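Transcription factor GAMBIF1 (Anopheles gambiae, PDB 1BVO) binds DNA through its Rel homology specificity domain and probably activates RNA polymerase II transcription as a mosquito homologue of Dorsal. Local coordinates at residues N72-E77 and G101-K106. Sequence-based numbering, arbitrary orientation.
With nucleotides of chain B; nucleotides of chain A.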
# COMPACT_ATOMS: atom_id res chain seq x y z
N ASN C 72 17.43 -1.33 -1.70
CA ASN C 72 18.36 -2.26 -1.07
C ASN C 72 18.79 -3.34 -2.05
O ASN C 72 18.01 -3.73 -2.94
CB ASN C 72 17.70 -2.94 0.13
CG ASN C 72 17.15 -1.96 1.13
OD1 ASN C 72 17.82 -0.99 1.52
ND2 ASN C 72 15.92 -2.18 1.55
N LEU C 73 20.02 -3.79 -1.90
CA LEU C 73 20.53 -4.86 -2.73
C LEU C 73 20.49 -6.09 -1.86
O LEU C 73 20.94 -6.07 -0.72
CB LEU C 73 21.97 -4.60 -3.13
CG LEU C 73 22.15 -3.63 -4.29
CD1 LEU C 73 23.63 -3.56 -4.67
CD2 LEU C 73 21.33 -4.11 -5.47
N VAL C 74 19.85 -7.14 -2.36
CA VAL C 74 19.78 -8.36 -1.60
C VAL C 74 20.46 -9.41 -2.45
O VAL C 74 20.56 -9.26 -3.67
CB VAL C 74 18.32 -8.71 -1.26
CG1 VAL C 74 17.72 -7.61 -0.39
CG2 VAL C 74 17.51 -8.88 -2.52
N GLY C 75 20.96 -10.46 -1.83
CA GLY C 75 21.65 -11.50 -2.58
C GLY C 75 22.21 -12.55 -1.65
O GLY C 75 22.76 -12.22 -0.59
N LYS C 76 22.10 -13.82 -2.05
CA LYS C 76 22.59 -14.94 -1.26
C LYS C 76 24.00 -14.63 -0.77
O LYS C 76 24.37 -15.01 0.34
CB LYS C 76 22.63 -16.22 -2.12
CG LYS C 76 22.17 -17.50 -1.45
CD LYS C 76 20.94 -18.07 -2.17
CE LYS C 76 21.27 -18.44 -3.63
NZ LYS C 76 20.29 -17.89 -4.66
N GLU C 77 24.74 -13.86 -1.56
CA GLU C 77 26.12 -13.55 -1.20
C GLU C 77 26.50 -12.12 -0.75
O GLU C 77 26.53 -11.17 -1.55
CB GLU C 77 27.03 -14.06 -2.33
CG GLU C 77 28.54 -14.11 -2.02
CD GLU C 77 28.91 -14.91 -0.78
OE1 GLU C 77 28.59 -16.12 -0.68
OE2 GLU C 77 29.58 -14.32 0.10
N GLY C 101 20.46 -8.80 -6.40
CA GLY C 101 19.10 -8.42 -6.73
C GLY C 101 18.75 -7.05 -6.17
O GLY C 101 19.37 -6.58 -5.20
N ILE C 102 17.72 -6.43 -6.73
CA ILE C 102 17.34 -5.11 -6.29
C ILE C 102 15.95 -5.14 -5.69
O ILE C 102 14.98 -5.56 -6.32
CB ILE C 102 17.45 -4.12 -7.46
CG1 ILE C 102 18.89 -4.14 -7.96
CG2 ILE C 102 17.09 -2.72 -7.03
CD1 ILE C 102 19.09 -3.46 -9.26
N GLN C 103 15.91 -4.80 -4.40
CA GLN C 103 14.66 -4.76 -3.66
C GLN C 103 14.30 -3.30 -3.50
O GLN C 103 14.97 -2.53 -2.80
CB GLN C 103 14.82 -5.42 -2.30
CG GLN C 103 13.52 -5.85 -1.67
CD GLN C 103 13.71 -6.94 -0.64
OE1 GLN C 103 13.93 -6.66 0.54
NE2 GLN C 103 13.64 -8.21 -1.08
N CYS C 104 13.24 -2.91 -4.19
CA CYS C 104 12.80 -1.54 -4.17
C CYS C 104 11.98 -1.12 -2.99
O CYS C 104 10.98 -1.74 -2.63
CB CYS C 104 12.02 -1.24 -5.44
SG CYS C 104 10.66 -2.35 -5.62
N VAL C 105 12.41 -0.02 -2.40
CA VAL C 105 11.69 0.56 -1.30
C VAL C 105 10.61 1.36 -1.98
O VAL C 105 10.85 1.94 -3.04
CB VAL C 105 12.52 1.58 -0.56
CG1 VAL C 105 12.04 1.70 0.84
CG2 VAL C 105 13.99 1.25 -0.62
N LYS C 106 9.45 1.43 -1.35
CA LYS C 106 8.31 2.19 -1.88
C LYS C 106 8.34 3.59 -1.22
O LYS C 106 8.88 3.74 -0.12
CB LYS C 106 7.01 1.44 -1.56
CG LYS C 106 6.85 1.04 -0.11
CD LYS C 106 5.50 0.37 0.16
CE LYS C 106 5.24 0.30 1.68
NZ LYS C 106 3.80 0.05 2.00
P DA B 9 5.64 2.67 -4.66
OP1 DA B 9 5.80 3.55 -3.47
OP2 DA B 9 6.83 2.34 -5.49
O5' DA B 9 4.82 1.39 -4.23
C5' DA B 9 3.68 1.59 -3.42
C4' DA B 9 2.87 0.32 -3.32
O4' DA B 9 2.34 -0.02 -4.61
C3' DA B 9 3.62 -0.90 -2.81
O3' DA B 9 2.93 -1.33 -1.63
C2' DA B 9 3.54 -1.90 -3.97
C1' DA B 9 2.36 -1.42 -4.81
N9 DA B 9 2.48 -1.63 -6.25
C8 DA B 9 3.53 -1.29 -7.06
N7 DA B 9 3.34 -1.58 -8.33
C5 DA B 9 2.07 -2.15 -8.34
C6 DA B 9 1.28 -2.66 -9.39
N6 DA B 9 1.69 -2.70 -10.66
N1 DA B 9 0.07 -3.14 -9.08
C2 DA B 9 -0.32 -3.12 -7.79
N3 DA B 9 0.33 -2.67 -6.73
C4 DA B 9 1.53 -2.19 -7.07
P DT A 9 5.55 2.65 -4.75
OP1 DT A 9 5.79 3.55 -3.60
OP2 DT A 9 6.69 2.25 -5.60
O5' DT A 9 4.79 1.37 -4.19
C5' DT A 9 3.55 1.56 -3.52
C4' DT A 9 2.78 0.27 -3.44
O4' DT A 9 2.22 -0.10 -4.72
C3' DT A 9 3.54 -0.94 -2.92
O3' DT A 9 2.86 -1.36 -1.74
C2' DT A 9 3.45 -1.95 -4.06
C1' DT A 9 2.19 -1.51 -4.81
N1 DT A 9 2.06 -1.87 -6.26
C2 DT A 9 0.90 -2.52 -6.69
O2 DT A 9 0.00 -2.87 -5.94
N3 DT A 9 0.82 -2.75 -8.03
C4 DT A 9 1.77 -2.44 -8.98
O4 DT A 9 1.54 -2.68 -10.17
C5 DT A 9 2.98 -1.82 -8.46
C7 DT A 9 4.10 -1.51 -9.41
C6 DT A 9 3.05 -1.57 -7.15
P DT A 10 3.44 -2.56 -0.85
OP1 DT A 10 3.38 -2.15 0.57
OP2 DT A 10 4.74 -3.02 -1.41
O5' DT A 10 2.34 -3.67 -1.08
C5' DT A 10 1.85 -3.88 -2.39
C4' DT A 10 0.61 -4.72 -2.35
O4' DT A 10 0.14 -4.82 -3.71
C3' DT A 10 0.84 -6.16 -1.88
O3' DT A 10 -0.26 -6.54 -1.05
C2' DT A 10 1.01 -6.96 -3.16
C1' DT A 10 0.32 -6.13 -4.23
N1 DT A 10 1.11 -5.98 -5.47
C2 DT A 10 0.51 -6.25 -6.69
O2 DT A 10 -0.65 -6.64 -6.80
N3 DT A 10 1.32 -6.06 -7.79
C4 DT A 10 2.64 -5.64 -7.79
O4 DT A 10 3.24 -5.50 -8.86
C5 DT A 10 3.20 -5.39 -6.48
C7 DT A 10 4.63 -4.95 -6.38
C6 DT A 10 2.42 -5.57 -5.40
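A two-stranded antiparallel ladder in the Rel homology DNA-binding domain pairs Asn72, Leu73 and Val74 with Gln103, Ile102 and Gly101. Two hydrogen-bonded pairs flank a non-hydrogen-bonded one. Asn72 N donates a hydrogen bond to Gln103 O (2.9 Å), and Gln103 N donates one back to Asn72 O (2.8 Å). At the other end Gly101 N reaches Val74 O at 2.8 Å in a nearly linear C=O...N arrangement, whereas Val74 N sits above the carbonyl plane of Gly101 O (2.9 Å). Leu73 and Ile102 lie side by side and point the same way, Leu73 CD2 meeting Ile102 CG1 at 3.5 Å; this face packs on strands 52-59 and 142-152 through Val56, Cys58, Leu145 and Val143. On the opposite face Val74 and Gln103 cross at about a right angle. With Gln103 CG anti to the backbone N (chi1 -160°), the extended chain carries its amide past the methyls, OE1 standing 4.0 Å from Val74 CG1. Beyond the ladder, Lys106 NZ hydrogen-bonds a DNA phosphate, modelled as OP1 of DT10 of chain A (2.7 Å), though the nucleotide's identity is doubtful because the two DNA strands overlap in the model. The whole is a short beta ladder against the larger sheet of an immunoglobulin-like Rel domain, the chain after residue 103 running on to DNA.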